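PDB 2FSJ: archaeal actin homolog from Thermoplasma acidophilum, which polymerizes into bundles of helical filaments in a reaction that requires a nucleoside triphosphate and works best with ATP. Local coordinates for residues G25-T33 / V88-A96; L66-Y77 / F101-E110. One frame throughout, in Å; residues are numbered along the deposited sequence.

In the fold
Both contacts lie in the actin-like N-terminal region and reach its seven-stranded mixed sheet, but in different settings. Interaction 1 sits near the middle of the molecule, where the turn between strands 22-28 and 32-36 meets the loop 88-96; it is partly buried, relies on backbone amides and carbonyls and one carboxylate, and contains residues of the ATP site. Interaction 2, centred about 20 Å from the centre of the chain, is a buried, largely apolar contact between segment 66-77, which ends in an edge strand, 74-77, and helix 101-111. That helix joins the two: Leu103 touches Pro89 and Thr33, Ala107 packs on Leu26, and Ile104 meets the backbone of Leu95.

Interaction 1: G25-T33 / V88-A96; sequences GLDVGYGDT and VPQGDGRLA
Val28 and Leu95 form the tight, apolar end of this contact: Val28 CG2 lies 3.7 Å from Leu95 CD2, the two side chains crossing at a slant. CG2 stands beside the backbone N of Val28; Leu95 CG lies beside its own backbone N, and the CD2 branch, not the extended CD1, meets Val28. Leu103 of helix 101-111 and Ala140 of helix 133-144 close in around the pair. Next to it, Val28 O accepts from Gly93 N at 3.1 Å. A water also donates to Val28 O, and it ties Gly91 O and Arg94 N into the same knot. At the turn, Tyr30 N points almost straight at Asp92 OD1 (2.8 Å, 178°), which is met nearly along its C-O axis, while Asp92 OD2 is held by Gln171. An alanine in place of Asp92 would probably leave the Tyr30 amide without its acceptor and the turn freer to shift against the loop. The more open side is the partly exposed Tyr30: its ring edge lies near Pro89 O, 3.3 Å from Tyr30 CD1, and the looser touch is Val88 CG2, 4.2 Å from Tyr30 CE1. Tyr30 to Thr33 belong to the ATP site, and Ser199 of that site touches the Tyr30 side chain. Two hydrogen bonds, Tyr30 N to the Asp92 carboxylate and Gly93 N to Val28 O, thus hold this nucleotide-binding turn against a loop that borders the ring at its edge.

Interaction 2: L66-Y77 / F101-E110; sequences LSTDGGQTKFIY and FPLIAAALWE
Tyr77, Phe75 and Trp109 carry the CH-pi contacts, each ring taking an aliphatic carbon over its face. Ala106 CB sits 3.5 Å from the centroid of the Tyr77 ring, 7° off its normal. Pro102 CB lies over the Phe75 ring, 3.7 Å from its centroid, and the opposite face of that ring is covered toward its rim by Leu66 CB. In Trp109, Leu66 CD2 lies over the five-membered ring, 3.6 Å from its centroid. Both strand aromatics hold CG between the backbone N and the carbonyl carbon, which lays their rings against the helix. Plain apolar packing fills in between: Leu66 CD1 reaches 3.7 Å from Trp109 CB, and Thr68 CG2 comes equally close to Ala105 CB, with the Phe101 ring beside it. The polar link is a single short bond at the far end of the contact, where Tyr77 OH donates to Glu110 OE2 at 2.6 Å on its anti side, somewhat out of the carboxylate plane. The bend of Glu110 at chi2 carries its carboxylate back to the phenol, ring and carboxylate planes standing 78° apart. The small Ala106 probably allows the Tyr77 ring to lie so near the helix. Strand 74-77 and helix 101-110 cross at -71°, their axes 9.5 Å apart: a helix laid over one face of a mixed sheet, as in the alpha/beta core of actin-like ATPases.

Interaction 1: G25-T33 / V88-A96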
# COMPACT_ATOMS: atom_id res chain seq x y z
N GLY A 25 -3.03 1.73 13.35
CA GLY A 25 -2.49 0.93 12.27
C GLY A 25 -2.01 1.87 11.18
O GLY A 25 -2.65 2.87 10.85
N LEU A 26 -0.85 1.57 10.62
CA LEU A 26 -0.26 2.43 9.61
C LEU A 26 0.30 1.56 8.50
O LEU A 26 0.92 0.53 8.79
CB LEU A 26 0.83 3.28 10.22
CG LEU A 26 1.75 4.12 9.32
CD1 LEU A 26 1.01 5.22 8.57
CD2 LEU A 26 2.93 4.67 10.13
N ASP A 27 0.04 1.92 7.25
CA ASP A 27 0.58 1.19 6.10
C ASP A 27 1.04 2.20 5.08
O ASP A 27 0.23 2.85 4.45
CB ASP A 27 -0.48 0.21 5.58
CG ASP A 27 -0.04 -0.59 4.37
OD1 ASP A 27 1.12 -0.49 3.95
OD2 ASP A 27 -0.81 -1.38 3.78
N VAL A 28 2.34 2.40 4.97
CA VAL A 28 2.88 3.39 4.02
C VAL A 28 3.25 2.63 2.73
O VAL A 28 4.38 2.12 2.56
CB VAL A 28 4.10 4.16 4.57
CG1 VAL A 28 4.58 5.24 3.58
CG2 VAL A 28 3.78 4.78 5.89
N GLY A 29 2.27 2.62 1.83
CA GLY A 29 2.44 1.98 0.55
C GLY A 29 3.21 2.88 -0.42
O GLY A 29 3.26 4.11 -0.27
N TYR A 30 3.76 2.25 -1.45
CA TYR A 30 4.36 2.98 -2.59
C TYR A 30 3.33 3.96 -3.16
O TYR A 30 3.62 5.14 -3.47
CB TYR A 30 4.86 2.01 -3.72
CG TYR A 30 5.20 2.80 -4.96
CD1 TYR A 30 6.40 3.51 -5.04
CD2 TYR A 30 4.25 2.98 -5.96
CE1 TYR A 30 6.68 4.34 -6.14
CE2 TYR A 30 4.53 3.82 -7.08
CZ TYR A 30 5.75 4.49 -7.16
OH TYR A 30 6.04 5.32 -8.24
N GLY A 31 2.08 3.48 -3.26
CA GLY A 31 1.01 4.24 -3.87
C GLY A 31 0.24 5.16 -2.92
O GLY A 31 0.03 6.35 -3.22
N ASP A 32 -0.26 4.58 -1.82
CA ASP A 32 -1.13 5.28 -0.88
C ASP A 32 -0.71 4.93 0.52
O ASP A 32 -0.20 3.82 0.72
CB ASP A 32 -2.60 4.87 -1.01
CG ASP A 32 -3.21 5.34 -2.33
OD1 ASP A 32 -3.40 6.56 -2.52
OD2 ASP A 32 -3.46 4.53 -3.26
N THR A 33 -0.94 5.86 1.46
CA THR A 33 -0.69 5.67 2.89
C THR A 33 -2.07 5.51 3.52
O THR A 33 -2.96 6.32 3.28
CB THR A 33 0.10 6.91 3.43
OG1 THR A 33 1.42 6.90 2.85
CG2 THR A 33 0.28 6.92 4.93
N VAL A 88 8.22 10.49 -3.44
CA VAL A 88 7.42 9.27 -3.28
C VAL A 88 8.31 8.19 -2.71
O VAL A 88 9.55 8.26 -2.83
CB VAL A 88 6.79 8.84 -4.63
CG1 VAL A 88 5.91 9.97 -5.21
CG2 VAL A 88 7.83 8.40 -5.65
N PRO A 89 7.74 7.19 -2.05
CA PRO A 89 8.55 6.13 -1.47
C PRO A 89 9.28 5.30 -2.54
O PRO A 89 8.84 5.23 -3.68
CB PRO A 89 7.50 5.25 -0.78
CG PRO A 89 6.42 6.20 -0.49
CD PRO A 89 6.31 6.93 -1.81
N GLN A 90 10.35 4.66 -2.13
CA GLN A 90 11.06 3.70 -2.99
C GLN A 90 10.33 2.37 -3.13
O GLN A 90 10.52 1.64 -4.11
CB GLN A 90 12.49 3.52 -2.47
CG GLN A 90 13.33 4.77 -2.66
CD GLN A 90 13.80 4.91 -4.09
OE1 GLN A 90 13.24 5.72 -4.85
NE2 GLN A 90 14.79 4.10 -4.48
N GLY A 91 9.46 2.05 -2.18
CA GLY A 91 8.65 0.83 -2.27
C GLY A 91 7.68 0.81 -1.09
O GLY A 91 7.63 1.76 -0.29
N ASP A 92 6.96 -0.29 -0.94
CA ASP A 92 6.08 -0.51 0.24
C ASP A 92 6.87 -0.73 1.55
O ASP A 92 7.97 -1.33 1.58
CB ASP A 92 5.21 -1.77 0.04
CG ASP A 92 4.24 -1.67 -1.13
OD1 ASP A 92 3.74 -0.59 -1.45
OD2 ASP A 92 3.86 -2.70 -1.74
N GLY A 93 6.28 -0.28 2.65
CA GLY A 93 6.83 -0.54 3.98
C GLY A 93 8.25 -0.08 4.25
O GLY A 93 8.98 -0.73 5.03
N ARG A 94 8.66 1.05 3.65
CA ARG A 94 9.99 1.61 3.87
C ARG A 94 9.95 2.69 4.94
O ARG A 94 10.20 3.87 4.67
CB ARG A 94 10.58 2.20 2.59
CG ARG A 94 10.67 1.17 1.45
CD ARG A 94 11.67 0.05 1.70
NE ARG A 94 13.01 0.60 1.94
CZ ARG A 94 13.93 0.87 1.00
NH1 ARG A 94 13.70 0.62 -0.30
NH2 ARG A 94 15.11 1.37 1.38
N LEU A 95 9.61 2.26 6.15
CA LEU A 95 9.28 3.19 7.21
C LEU A 95 10.49 3.97 7.75
O LEU A 95 10.31 5.04 8.32
CB LEU A 95 8.61 2.46 8.37
CG LEU A 95 7.27 1.75 8.20
CD1 LEU A 95 6.82 1.18 9.58
CD2 LEU A 95 6.21 2.63 7.67
N ALA A 96 11.71 3.45 7.55
CA ALA A 96 12.93 4.16 7.98
C ALA A 96 13.47 5.14 6.96
O ALA A 96 14.43 5.83 7.24
CB ALA A 96 14.00 3.14 8.33
O HOH W 1 7.15 2.95 2.13

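Interaction 2: L66-Y77 / F101-E110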
# COMPACT_ATOMS: atom_id res chain seq x y z
N LEU A 66 2.59 21.28 6.51
CA LEU A 66 3.16 20.72 7.71
C LEU A 66 4.69 20.86 7.75
O LEU A 66 5.32 21.08 6.73
CB LEU A 66 2.81 19.22 7.88
CG LEU A 66 1.35 18.80 7.92
CD1 LEU A 66 1.23 17.27 8.18
CD2 LEU A 66 0.47 19.59 8.92
N SER A 67 5.23 20.73 8.97
CA SER A 67 6.66 20.67 9.24
C SER A 67 6.93 19.75 10.40
O SER A 67 6.10 19.65 11.32
CB SER A 67 7.20 22.06 9.61
OG SER A 67 8.59 22.03 9.81
N THR A 68 8.05 19.04 10.36
CA THR A 68 8.48 18.27 11.53
C THR A 68 9.66 18.93 12.23
O THR A 68 10.13 18.40 13.20
CB THR A 68 8.91 16.84 11.15
OG1 THR A 68 10.03 16.86 10.22
CG2 THR A 68 7.78 16.13 10.42
N ASP A 69 10.12 20.08 11.74
CA ASP A 69 11.30 20.75 12.32
C ASP A 69 11.03 22.23 12.61
O ASP A 69 11.90 23.07 12.42
CB ASP A 69 12.53 20.59 11.45
CG ASP A 69 12.32 21.06 10.01
OD1 ASP A 69 11.35 21.78 9.72
OD2 ASP A 69 13.12 20.74 9.12
N GLY A 70 9.82 22.52 13.01
CA GLY A 70 9.41 23.86 13.40
C GLY A 70 9.50 24.91 12.29
O GLY A 70 9.77 26.08 12.57
N GLY A 71 9.24 24.53 11.04
CA GLY A 71 9.23 25.49 9.96
C GLY A 71 10.51 25.64 9.17
O GLY A 71 10.51 26.32 8.13
N GLN A 72 11.59 25.01 9.58
CA GLN A 72 12.84 25.05 8.78
C GLN A 72 12.57 24.45 7.39
O GLN A 72 13.04 24.98 6.37
CB GLN A 72 13.99 24.27 9.47
N THR A 73 11.79 23.37 7.38
CA THR A 73 11.38 22.68 6.17
C THR A 73 9.86 22.48 6.25
O THR A 73 9.36 22.03 7.29
CB THR A 73 12.13 21.32 6.09
OG1 THR A 73 13.49 21.57 5.64
CG2 THR A 73 11.60 20.41 5.03
N LYS A 74 9.14 22.80 5.18
CA LYS A 74 7.68 22.59 5.16
C LYS A 74 7.30 21.79 3.93
O LYS A 74 8.00 21.83 2.93
CB LYS A 74 6.91 23.90 5.19
CG LYS A 74 7.27 24.91 6.31
CD LYS A 74 6.32 26.12 6.20
CE LYS A 74 6.85 27.38 6.85
NZ LYS A 74 5.82 28.49 6.61
N PHE A 75 6.18 21.06 4.02
CA PHE A 75 5.73 20.27 2.92
C PHE A 75 4.19 20.19 2.81
O PHE A 75 3.45 20.34 3.79
CB PHE A 75 6.33 18.86 3.01
CG PHE A 75 5.87 18.07 4.22
CD1 PHE A 75 4.78 17.21 4.15
CD2 PHE A 75 6.56 18.17 5.43
CE1 PHE A 75 4.39 16.47 5.27
CE2 PHE A 75 6.16 17.43 6.56
CZ PHE A 75 5.07 16.58 6.45
N ILE A 76 3.76 19.89 1.59
CA ILE A 76 2.38 19.57 1.28
C ILE A 76 2.35 18.09 0.82
O ILE A 76 3.27 17.60 0.21
CB ILE A 76 1.88 20.59 0.23
CG1 ILE A 76 1.81 21.99 0.89
CG2 ILE A 76 0.52 20.26 -0.35
CD1 ILE A 76 1.69 23.12 -0.14
N TYR A 77 1.26 17.40 1.10
CA TYR A 77 1.21 15.97 0.88
C TYR A 77 -0.14 15.52 0.27
O TYR A 77 -1.09 16.29 0.19
CB TYR A 77 1.46 15.24 2.20
CG TYR A 77 0.40 15.54 3.23
CD1 TYR A 77 -0.74 14.72 3.37
CD2 TYR A 77 0.54 16.63 4.08
CE1 TYR A 77 -1.75 15.05 4.30
CE2 TYR A 77 -0.42 16.95 5.01
CZ TYR A 77 -1.57 16.17 5.10
OH TYR A 77 -2.48 16.53 6.05
N PHE A 101 9.17 9.56 5.95
CA PHE A 101 8.97 10.33 7.17
C PHE A 101 7.88 11.41 7.08
O PHE A 101 7.03 11.45 7.95
CB PHE A 101 10.30 10.89 7.77
CG PHE A 101 10.11 11.42 9.16
CD1 PHE A 101 9.49 10.66 10.11
CD2 PHE A 101 10.46 12.73 9.49
CE1 PHE A 101 9.25 11.15 11.37
CE2 PHE A 101 10.23 13.24 10.77
CZ PHE A 101 9.63 12.46 11.70
N PRO A 102 7.89 12.28 6.07
CA PRO A 102 6.78 13.26 5.98
C PRO A 102 5.40 12.61 5.89
O PRO A 102 4.41 13.17 6.35
CB PRO A 102 7.13 14.07 4.74
CG PRO A 102 8.62 13.98 4.65
CD PRO A 102 8.91 12.48 5.00
N LEU A 103 5.32 11.41 5.28
CA LEU A 103 4.04 10.71 5.15
C LEU A 103 3.56 10.15 6.48
O LEU A 103 2.35 10.13 6.77
CB LEU A 103 4.16 9.57 4.11
CG LEU A 103 4.53 10.04 2.68
CD1 LEU A 103 4.75 8.85 1.79
CD2 LEU A 103 3.50 11.00 2.09
N ILE A 104 4.50 9.68 7.30
CA ILE A 104 4.20 9.25 8.67
C ILE A 104 3.71 10.43 9.50
O ILE A 104 2.66 10.35 10.19
CB ILE A 104 5.45 8.59 9.30
CG1 ILE A 104 5.75 7.26 8.61
CG2 ILE A 104 5.19 8.32 10.76
CD1 ILE A 104 7.19 6.78 8.69
N ALA A 105 4.39 11.56 9.36
CA ALA A 105 3.95 12.78 10.07
C ALA A 105 2.55 13.18 9.62
O ALA A 105 1.73 13.53 10.43
CB ALA A 105 4.90 13.88 9.82
N ALA A 106 2.31 13.15 8.32
CA ALA A 106 1.02 13.51 7.76
C ALA A 106 -0.07 12.55 8.23
O ALA A 106 -1.18 12.98 8.56
CB ALA A 106 1.09 13.58 6.28
N ALA A 107 0.24 11.26 8.28
CA ALA A 107 -0.69 10.25 8.81
C ALA A 107 -1.14 10.54 10.22
O ALA A 107 -2.34 10.47 10.52
CB ALA A 107 -0.08 8.84 8.76
N LEU A 108 -0.18 10.85 11.08
CA LEU A 108 -0.50 11.19 12.48
C LEU A 108 -1.30 12.49 12.59
O LEU A 108 -2.28 12.55 13.31
CB LEU A 108 0.78 11.22 13.31
CG LEU A 108 1.62 9.94 13.25
CD1 LEU A 108 2.89 10.07 14.11
CD2 LEU A 108 0.79 8.78 13.74
N TRP A 109 -0.92 13.51 11.81
CA TRP A 109 -1.70 14.73 11.70
C TRP A 109 -3.16 14.48 11.23
O TRP A 109 -4.13 14.98 11.84
CB TRP A 109 -1.02 15.69 10.73
CG TRP A 109 -1.64 17.05 10.80
CD1 TRP A 109 -2.67 17.52 10.03
CD2 TRP A 109 -1.32 18.10 11.74
NE1 TRP A 109 -3.03 18.79 10.44
CE2 TRP A 109 -2.20 19.18 11.47
CE3 TRP A 109 -0.36 18.25 12.74
CZ2 TRP A 109 -2.16 20.37 12.18
CZ3 TRP A 109 -0.31 19.47 13.45
CH2 TRP A 109 -1.21 20.49 13.17
N GLU A 110 -3.32 13.72 10.16
CA GLU A 110 -4.66 13.41 9.67
C GLU A 110 -5.51 12.59 10.65
O GLU A 110 -6.75 12.73 10.66
CB GLU A 110 -4.61 12.71 8.35
CG GLU A 110 -4.16 13.58 7.21
CD GLU A 110 -5.23 14.47 6.60
OE1 GLU A 110 -6.46 14.28 6.87
OE2 GLU A 110 -4.83 15.37 5.83